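Local coordinates for protein nitrophorin Cim l NP (Cimex lectularius, PDB 2IMQ) that carries one heme b and delivers nitric oxide to the victim while the insect feeds, causing vasodilation, at residues Pro54-Gly57 with Pro58-Val61; Gln65-Leu68 with Thr69-Tyr73; Leu25-Leu29 with Gly30-Gly34. All coordinates share one frame; numbering follows the deposited sequence.

Contact 1 of 3, residues Pro54-Gly57 with Pro58-Val61. With HEM (protoporphyrin IX containing Fe), chain B.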
loop_
_atom_site.group_PDB
_atom_site.type_symbol
_atom_site.label_atom_id
_atom_site.label_comp_id
_atom_site.label_asym_id
_atom_site.label_seq_id
_atom_site.Cartn_x
_atom_site.Cartn_y
_atom_site.Cartn_z
ATOM N N PRO A 54 7.810 -4.072 21.617
ATOM C CA PRO A 54 9.125 -3.495 21.344
ATOM C C PRO A 54 9.268 -2.001 21.712
ATOM O O PRO A 54 10.394 -1.490 21.748
ATOM C CB PRO A 54 9.285 -3.692 19.825
ATOM C CG PRO A 54 8.316 -4.724 19.471
ATOM C CD PRO A 54 7.155 -4.536 20.379
ATOM N N GLN A 55 8.148 -1.327 21.987
ATOM C CA GLN A 55 8.114 0.125 22.181
ATOM C C GLN A 55 8.846 0.849 21.059
ATOM O O GLN A 55 9.830 1.541 21.264
ATOM C CB GLN A 55 8.655 0.509 23.570
ATOM C CG GLN A 55 7.733 0.045 24.697
ATOM C CD GLN A 55 6.356 0.689 24.615
ATOM O OE1 GLN A 55 5.331 -0.007 24.554
ATOM N NE2 GLN A 55 6.333 2.025 24.576
ATOM N N GLN A 56 8.346 0.653 19.845
ATOM C CA GLN A 56 8.923 1.313 18.678
ATOM C C GLN A 56 7.977 2.456 18.158
ATOM O O GLN A 56 8.350 3.311 17.381
ATOM C CB GLN A 56 9.284 0.256 17.618
ATOM C CG GLN A 56 10.431 0.678 16.718
ATOM C CD GLN A 56 9.965 1.523 15.536
ATOM O OE1 GLN A 56 10.692 2.399 15.076
ATOM N NE2 GLN A 56 8.757 1.261 15.051
ATOM N N GLY A 57 6.739 2.397 18.591
ATOM C CA GLY A 57 5.798 3.482 18.331
ATOM C C GLY A 57 6.397 4.859 18.545
ATOM O O GLY A 57 6.316 5.709 17.641
ATOM N N PRO A 58 6.947 5.151 19.736
ATOM C CA PRO A 58 7.565 6.452 19.960
ATOM C C PRO A 58 8.568 6.907 18.893
ATOM O O PRO A 58 8.514 8.080 18.505
ATOM C CB PRO A 58 8.226 6.301 21.343
ATOM C CG PRO A 58 7.360 5.362 22.038
ATOM C CD PRO A 58 6.907 4.336 20.967
ATOM N N ALA A 59 9.458 6.015 18.417
ATOM C CA ALA A 59 10.454 6.425 17.398
ATOM C C ALA A 59 9.800 6.684 16.050
ATOM O O ALA A 59 10.214 7.558 15.318
ATOM C CB ALA A 59 11.592 5.403 17.215
ATOM N N CYS A 60 8.767 5.921 15.743
ATOM C CA CYS A 60 8.042 6.117 14.507
ATOM C C CYS A 60 7.498 7.539 14.498
ATOM O O CYS A 60 7.701 8.287 13.553
ATOM C CB CYS A 60 6.895 5.122 14.393
ATOM S SG CYS A 60 7.424 3.507 14.016
ATOM N N VAL A 61 6.823 7.911 15.572
ATOM C CA VAL A 61 6.192 9.227 15.626
ATOM C C VAL A 61 7.269 10.294 15.543
ATOM O O VAL A 61 7.202 11.198 14.761
ATOM C CB VAL A 61 5.352 9.389 16.919
ATOM C CG1 VAL A 61 4.767 10.778 17.033
ATOM C CG2 VAL A 61 4.231 8.425 16.979
HETATM C CHA HEM B . 3.126 4.974 14.161
HETATM C CHB HEM B . 5.430 3.528 10.148
HETATM C CHC HEM B . 6.846 -0.474 12.416
HETATM C CHD HEM B . 4.344 0.733 16.291
HETATM C C1A HEM B . 3.637 4.973 12.895
HETATM C C2A HEM B . 3.503 6.020 11.910
HETATM C C3A HEM B . 4.125 5.576 10.788
HETATM C C4A HEM B . 4.683 4.281 11.050
HETATM C CMA HEM B . 4.273 6.350 9.491
HETATM C CAA HEM B . 2.800 7.386 12.074
HETATM C CBA HEM B . 3.962 8.347 12.445
HETATM C CGA HEM B . 3.452 9.751 12.734
HETATM O O1A HEM B . 2.946 9.978 13.832
HETATM O O2A HEM B . 3.613 10.665 11.887
HETATM C C1B HEM B . 6.018 2.336 10.432
HETATM C C2B HEM B . 6.844 1.583 9.520
HETATM C C3B HEM B . 7.249 0.476 10.133
HETATM C C4B HEM B . 6.700 0.500 11.464
HETATM C CMB HEM B . 7.072 2.147 8.163
HETATM C CAB HEM B . 8.116 -0.656 9.605
HETATM C CBB HEM B . 8.931 -0.475 8.556
HETATM C C1C HEM B . 6.353 -0.528 13.687
HETATM C C2C HEM B . 6.494 -1.605 14.635
HETATM C C3C HEM B . 5.846 -1.220 15.730
HETATM C C4C HEM B . 5.173 0.013 15.464
HETATM C CMC HEM B . 7.396 -2.837 14.499
HETATM C CAC HEM B . 5.735 -1.996 17.035
HETATM C CBC HEM B . 5.197 -3.213 17.090
HETATM C C1D HEM B . 3.756 1.953 16.039
HETATM C C2D HEM B . 2.833 2.598 16.941
HETATM C C3D HEM B . 2.487 3.906 16.308
HETATM C C4D HEM B . 3.196 3.946 15.056
HETATM C CMD HEM B . 2.349 2.078 18.295
HETATM C CAD HEM B . 1.514 4.923 16.930
HETATM C CBD HEM B . 2.226 5.492 18.147
HETATM C CGD HEM B . 1.529 6.724 18.632
HETATM O O1D HEM B . 2.023 7.297 19.658
HETATM O O2D HEM B . 0.504 7.104 17.994
HETATM N NA HEM B . 4.377 3.923 12.362
HETATM N NB HEM B . 5.927 1.638 11.604
HETATM N NC HEM B . 5.522 0.416 14.212
HETATM N ND HEM B . 3.921 2.774 14.930
HETATM FE FE HEM B . 5.053 2.247 13.340
#
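Two backbone hydrogen bonds tie Gln56 and Gly57 to the first turn of helix 57-70. Cys60 N donates to Gln56 O at 3.1 Å with an N-H...O angle of 162°, and Val61 N donates to Gly57 O at 3.1 Å and 166°. Pro58, which has no N-H to offer, falls within this first turn, where a helical N-H would find no carbonyl four residues back in the helix. Asp52 accepts from Gln56 N through OD2 and from Gly57 N through OD1, gripping the N-terminal end of the turn.

The second set of contacts is with the heme. Cys60 SG lies 2.8 Å from the heme FE, long for an iron-sulfur bond. Its chi1 of -74° sets the sulfur beside the backbone N and opposite the carbonyl carbon, with Cys60 CB above the inner rim of the porphyrin, 3.5 Å from NA of the heme. The Gln56 side chain is modelled in two conformers, which makes its close approach to Cys60 SG doubtful. Gly57, lacking a side chain, brings its backbone down on the same face, CA being 3.4 Å from C2D of the heme.

Van der Waals contacts with the propionates come from Val61: CG2 is 3.6 Å from CGD of the heme, while CG1 is 3.8 Å from O1A. Together these residues form the proximal wall of a heme pocket, with the iron-binding cysteine in the opening turn of a helix whose N-terminal end would probably polarise the sulfur.

Contact 2 of 3, residues Gln65-Leu68 with Thr69-Tyr73. With HEM (protoporphyrin IX containing Fe), chain B.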
loop_
_atom_site.group_PDB
_atom_site.type_symbol
_atom_site.label_atom_id
_atom_site.label_comp_id
_atom_site.label_asym_id
_atom_site.label_seq_id
_atom_site.Cartn_x
_atom_site.Cartn_y
_atom_site.Cartn_z
ATOM N N GLN A 65 7.456 12.477 12.130
ATOM C CA GLN A 65 6.972 13.860 12.361
ATOM C C GLN A 65 8.137 14.850 12.192
ATOM O O GLN A 65 7.965 15.876 11.564
ATOM C CB GLN A 65 6.232 14.003 13.708
ATOM C CG GLN A 65 5.141 12.992 14.022
ATOM C CD GLN A 65 3.732 13.276 13.531
ATOM O OE1 GLN A 65 3.495 13.559 12.344
ATOM N NE2 GLN A 65 2.755 13.084 14.448
ATOM N N SER A 66 9.329 14.514 12.676
ATOM C CA SER A 66 10.529 15.326 12.425
ATOM C C SER A 66 10.769 15.626 10.947
ATOM O O SER A 66 10.964 16.787 10.573
ATOM C CB SER A 66 11.801 14.654 13.014
ATOM O OG SER A 66 11.715 14.612 14.436
ATOM N N LEU A 67 10.739 14.604 10.088
ATOM C CA LEU A 67 11.024 14.823 8.673
ATOM C C LEU A 67 9.891 15.572 7.978
ATOM O O LEU A 67 10.129 16.499 7.190
ATOM C CB LEU A 67 11.289 13.493 7.981
ATOM C CG LEU A 67 11.255 13.590 6.450
ATOM C CD1 LEU A 67 12.448 14.386 5.937
ATOM C CD2 LEU A 67 11.183 12.191 5.807
ATOM N N LEU A 68 8.660 15.194 8.276
ATOM C CA LEU A 68 7.545 15.648 7.454
ATOM C C LEU A 68 6.976 17.015 7.805
ATOM O O LEU A 68 6.567 17.763 6.914
ATOM C CB LEU A 68 6.456 14.572 7.391
ATOM C CG LEU A 68 6.909 13.293 6.643
ATOM C CD1 LEU A 68 5.830 12.258 6.813
ATOM C CD2 LEU A 68 7.267 13.568 5.177
ATOM N N THR A 69 6.998 17.352 9.078
ATOM C CA THR A 69 6.535 18.674 9.504
ATOM C C THR A 69 7.355 19.797 8.907
ATOM O O THR A 69 6.790 20.744 8.395
ATOM C CB THR A 69 6.534 18.767 11.026
ATOM O OG1 THR A 69 5.551 17.867 11.533
ATOM C CG2 THR A 69 6.049 20.115 11.518
ATOM N N SER A 70 8.669 19.647 8.907
ATOM C CA SER A 70 9.582 20.609 8.253
ATOM C C SER A 70 9.283 20.824 6.766
ATOM O O SER A 70 9.518 21.899 6.234
ATOM C CB SER A 70 11.061 20.206 8.450
ATOM O OG SER A 70 11.431 19.011 7.793
ATOM N N LYS A 71 8.721 19.809 6.104
ATOM C CA LYS A 71 8.391 19.899 4.692
ATOM C C LYS A 71 6.983 20.396 4.403
ATOM O O LYS A 71 6.592 20.485 3.253
ATOM C CB LYS A 71 8.642 18.536 4.016
ATOM C CG LYS A 71 10.127 18.143 3.978
ATOM C CD LYS A 71 10.366 16.666 3.798
ATOM C CE LYS A 71 11.200 16.333 2.553
ATOM N NZ LYS A 71 12.655 16.564 2.597
ATOM N N GLY A 72 6.220 20.690 5.441
ATOM C CA GLY A 72 4.908 21.279 5.325
ATOM C C GLY A 72 3.749 20.334 5.381
ATOM O O GLY A 72 2.620 20.724 5.084
ATOM N N TYR A 73 3.992 19.098 5.797
ATOM C CA TYR A 73 2.899 18.139 5.903
ATOM C C TYR A 73 2.173 18.124 7.231
ATOM O O TYR A 73 2.772 18.331 8.291
ATOM C CB TYR A 73 3.429 16.715 5.671
ATOM C CG TYR A 73 3.949 16.484 4.276
ATOM C CD1 TYR A 73 5.275 16.641 3.981
ATOM C CD2 TYR A 73 3.089 16.153 3.231
ATOM C CE1 TYR A 73 5.741 16.472 2.717
ATOM C CE2 TYR A 73 3.544 16.039 1.937
ATOM C CZ TYR A 73 4.882 16.147 1.676
ATOM O OH TYR A 73 5.393 15.998 0.415
HETATM C CHA HEM B . 3.126 4.974 14.161
HETATM C CHB HEM B . 5.430 3.528 10.148
HETATM C CHC HEM B . 6.846 -0.474 12.416
HETATM C CHD HEM B . 4.344 0.733 16.291
HETATM C C1A HEM B . 3.637 4.973 12.895
HETATM C C2A HEM B . 3.503 6.020 11.910
HETATM C C3A HEM B . 4.125 5.576 10.788
HETATM C C4A HEM B . 4.683 4.281 11.050
HETATM C CMA HEM B . 4.273 6.350 9.491
HETATM C CAA HEM B . 2.800 7.386 12.074
HETATM C CBA HEM B . 3.962 8.347 12.445
HETATM C CGA HEM B . 3.452 9.751 12.734
HETATM O O1A HEM B . 2.946 9.978 13.832
HETATM O O2A HEM B . 3.613 10.665 11.887
HETATM C C1B HEM B . 6.018 2.336 10.432
HETATM C C2B HEM B . 6.844 1.583 9.520
HETATM C C3B HEM B . 7.249 0.476 10.133
HETATM C C4B HEM B . 6.700 0.500 11.464
HETATM C CMB HEM B . 7.072 2.147 8.163
HETATM C CAB HEM B . 8.116 -0.656 9.605
HETATM C CBB HEM B . 8.931 -0.475 8.556
HETATM C C1C HEM B . 6.353 -0.528 13.687
HETATM C C2C HEM B . 6.494 -1.605 14.635
HETATM C C3C HEM B . 5.846 -1.220 15.730
HETATM C C4C HEM B . 5.173 0.013 15.464
HETATM C CMC HEM B . 7.396 -2.837 14.499
HETATM C CAC HEM B . 5.735 -1.996 17.035
HETATM C CBC HEM B . 5.197 -3.213 17.090
HETATM C C1D HEM B . 3.756 1.953 16.039
HETATM C C2D HEM B . 2.833 2.598 16.941
HETATM C C3D HEM B . 2.487 3.906 16.308
HETATM C C4D HEM B . 3.196 3.946 15.056
HETATM C CMD HEM B . 2.349 2.078 18.295
HETATM C CAD HEM B . 1.514 4.923 16.930
HETATM C CBD HEM B . 2.226 5.492 18.147
HETATM C CGD HEM B . 1.529 6.724 18.632
HETATM O O1D HEM B . 2.023 7.297 19.658
HETATM O O2D HEM B . 0.504 7.104 17.994
HETATM N NA HEM B . 4.377 3.923 12.362
HETATM N NB HEM B . 5.927 1.638 11.604
HETATM N NC HEM B . 5.522 0.416 14.212
HETATM N ND HEM B . 3.921 2.774 14.930
HETATM FE FE HEM B . 5.053 2.247 13.340
#
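Gln65 and Thr69 are joined by an ordinary helical bond near the end of helix 57-70, Thr69 N to Gln65 O at 3.0 Å, after which the backbone leaves the helix at Gly72. The exit is a Schellman motif. Tyr73 N reaches back to Leu68 O at 3.1 Å with an N-H...O angle of 161°, and inside that loop Gly72 N bonds to Thr69 O; the positive phi of Gly72, 97°, turns the chain. Leu68 O also receives a weak bond from Lys71 N.

Two hydroxyls fold onto carbonyls of the same turn. Thr69 OG1 lies beside its own backbone N (chi1 -66°) and donates to Gln65 O at 3.1 Å, so this oxygen accepts twice from one residue, with the amide and the hydroxyl approaching opposite faces of the carbonyl plane. Ser70 OG, placed between backbone N and carbonyl carbon, donates to Leu67 O at 2.9 Å from well above the carbonyl plane.

The Tyr73 ring presents its edge to Leu68 O, which lies near the ring plane. Separately, Leu68 CD2 packs at 3.9 Å from Tyr73 CD1. Lys71 CD lies 3.8 Å from Leu67 CD1, the two chains crossing at a slant, and the lysine ammonium goes on to a salt bridge with Glu26.

The heme is met by Gln65, whose CG is 3.5 Å from O2A of a propionate.

Around this helix end, Leu68 is packed by Leu29 of helix 26-29, Ile40 of strand 39-46 and Tyr89 of strand 84-91, while Tyr73 begins strand 73-80, rests on Ile40 and Leu91, and is hydrogen-bonded through OH to Pro37 O.

Contact 3 of 3, residues Leu25-Leu29 with Gly30-Gly34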
loop_
_atom_site.group_PDB
_atom_site.type_symbol
_atom_site.label_atom_id
_atom_site.label_comp_id
_atom_site.label_asym_id
_atom_site.label_seq_id
_atom_site.Cartn_x
_atom_site.Cartn_y
_atom_site.Cartn_z
ATOM N N LEU A 25 14.200 7.781 5.874
ATOM C CA LEU A 25 12.790 7.753 5.456
ATOM C C LEU A 25 12.542 8.515 4.189
ATOM O O LEU A 25 11.534 8.315 3.526
ATOM C CB LEU A 25 11.923 8.295 6.575
ATOM C CG LEU A 25 11.874 7.538 7.903
ATOM C CD1 LEU A 25 11.045 8.323 8.884
ATOM C CD2 LEU A 25 11.331 6.117 7.745
ATOM N N GLU A 26 13.428 9.423 3.817
ATOM C CA GLU A 26 13.254 10.163 2.597
ATOM C C GLU A 26 13.171 9.267 1.386
ATOM O O GLU A 26 12.327 9.462 0.536
ATOM C CB GLU A 26 14.379 11.204 2.386
ATOM C CG GLU A 26 14.265 12.414 3.277
ATOM C CD GLU A 26 15.018 13.625 2.754
ATOM O OE1 GLU A 26 15.908 13.415 1.923
ATOM O OE2 GLU A 26 14.693 14.779 3.150
ATOM N N GLU A 27 14.049 8.291 1.303
ATOM C CA GLU A 27 14.022 7.371 0.213
ATOM C C GLU A 27 12.709 6.544 0.198
ATOM O O GLU A 27 12.098 6.370 -0.862
ATOM C CB GLU A 27 15.203 6.434 0.306
ATOM C CG GLU A 27 15.340 5.478 -0.850
ATOM C CD GLU A 27 16.563 4.582 -0.735
ATOM O OE1 GLU A 27 16.789 3.804 -1.664
ATOM O OE2 GLU A 27 17.292 4.633 0.279
ATOM N N LEU A 28 12.305 6.071 1.369
ATOM C CA LEU A 28 11.101 5.267 1.525
ATOM C C LEU A 28 9.879 5.990 0.985
ATOM O O LEU A 28 8.984 5.381 0.406
ATOM C CB LEU A 28 10.921 4.931 3.011
ATOM C CG LEU A 28 9.805 3.953 3.284
ATOM C CD1 LEU A 28 10.131 2.561 2.837
ATOM C CD2 LEU A 28 9.408 3.936 4.727
ATOM N N LEU A 29 9.837 7.316 1.163
ATOM C CA LEU A 29 8.681 8.111 0.791
ATOM C C LEU A 29 8.835 8.793 -0.555
ATOM O O LEU A 29 7.939 9.483 -1.018
ATOM C CB LEU A 29 8.384 9.152 1.866
ATOM C CG LEU A 29 8.276 8.614 3.266
ATOM C CD1 LEU A 29 8.117 9.770 4.214
ATOM C CD2 LEU A 29 7.193 7.683 3.401
ATOM N N GLY A 30 9.936 8.554 -1.249
ATOM C CA GLY A 30 10.131 9.095 -2.565
ATOM C C GLY A 30 10.500 10.573 -2.557
ATOM O O GLY A 30 10.174 11.240 -3.509
ATOM N N LEU A 31 11.182 11.031 -1.505
ATOM C CA LEU A 31 11.510 12.459 -1.280
ATOM C C LEU A 31 12.987 12.784 -1.557
ATOM O O LEU A 31 13.399 13.958 -1.578
ATOM C CB LEU A 31 11.145 12.855 0.154
ATOM C CG LEU A 31 9.675 12.641 0.509
ATOM C CD1 LEU A 31 9.372 13.030 1.989
ATOM C CD2 LEU A 31 8.773 13.336 -0.432
ATOM N N ASN A 32 13.773 11.761 -1.811
ATOM C CA ASN A 32 15.220 11.881 -1.900
ATOM C C ASN A 32 15.743 12.490 -3.192
ATOM O O ASN A 32 16.973 12.635 -3.324
ATOM C CB ASN A 32 15.850 10.491 -1.732
ATOM C CG ASN A 32 15.443 9.508 -2.873
ATOM O OD1 ASN A 32 16.304 8.895 -3.511
ATOM N ND2 ASN A 32 14.138 9.356 -3.125
ATOM N N SER A 33 14.888 12.804 -4.155
ATOM C CA SER A 33 15.293 13.513 -5.356
ATOM C C SER A 33 14.655 14.882 -5.414
ATOM O O SER A 33 14.687 15.536 -6.455
ATOM C CB SER A 33 14.979 12.735 -6.634
ATOM O OG SER A 33 13.587 12.458 -6.754
ATOM N N GLY A 34 14.118 15.333 -4.288
ATOM C CA GLY A 34 13.620 16.684 -4.150
ATOM C C GLY A 34 12.150 16.903 -4.502
ATOM O O GLY A 34 11.676 18.028 -4.482
HETATM O O HOH W 1 12.979 6.812 -3.373
#
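Leu29 and Leu31 lean together across the intervening Gly30, their side chains set at a slant to one another. The branched end of Leu31 does the touching: its CG is 4.0 Å from Leu29 CB, and its CD1 meets Leu29 CD1 at 4.1 Å. With CG opposite the carbonyl carbon in both (chi1 -52° and -58°), the branched ends come to lie within reach of each other. Leu31 CB also rests against Glu26 O at 3.6 Å.

What brings the two leucines together is the backbone of a Schellman motif closing the short helix 26-29. Leu31 N donates to Glu26 O at 2.8 Å with an N-H...O angle of 167°, and Gly30 N donates to Glu27 O at 3.1 Å from above the carbonyl plane; Gly30 has the positive phi that the motif needs. A type I beta turn, Leu31 to Gly34, follows directly.

Asn32 turns its amide instead over the backbone of Glu27, with CG, set between its own backbone N and carbonyl carbon, 4.0 Å from Glu27 CA. The amide end is linked to the helix by a water that donates to Glu27 O at 2.7 Å and accepts a weak bond from Asn32 ND2. Glu27 itself extends away from the turn to Asn265, whereas Leu28 and Leu29 pack on Val12 of strand 6-17, and Leu31 on Leu68 of helix 57-70.

In the fold
Along the chain contact 3 comes first, then contacts 1 and 2, near the start and at the end of helix 57-70, centres about 17 Å apart. Both touch the heme, so one helix runs from the iron-binding cysteine along the propionates to strand 73-80, an outermost strand of the six-stranded sheet. Contact 3 ends helix 26-29, in the connection that leads from strand 6-17 to its parallel neighbour 39-46. Its centre is about 21 Å from that of contact 1, without touching (nearest atoms about 6 Å), but about 12 Å from contact 2, which it meets through Leu68 CD2 against Leu31 CD1 at 3.9 Å, besides the salt bridge. Thus the Schellman end of the heme-binding helix packs on that of helix 26-29.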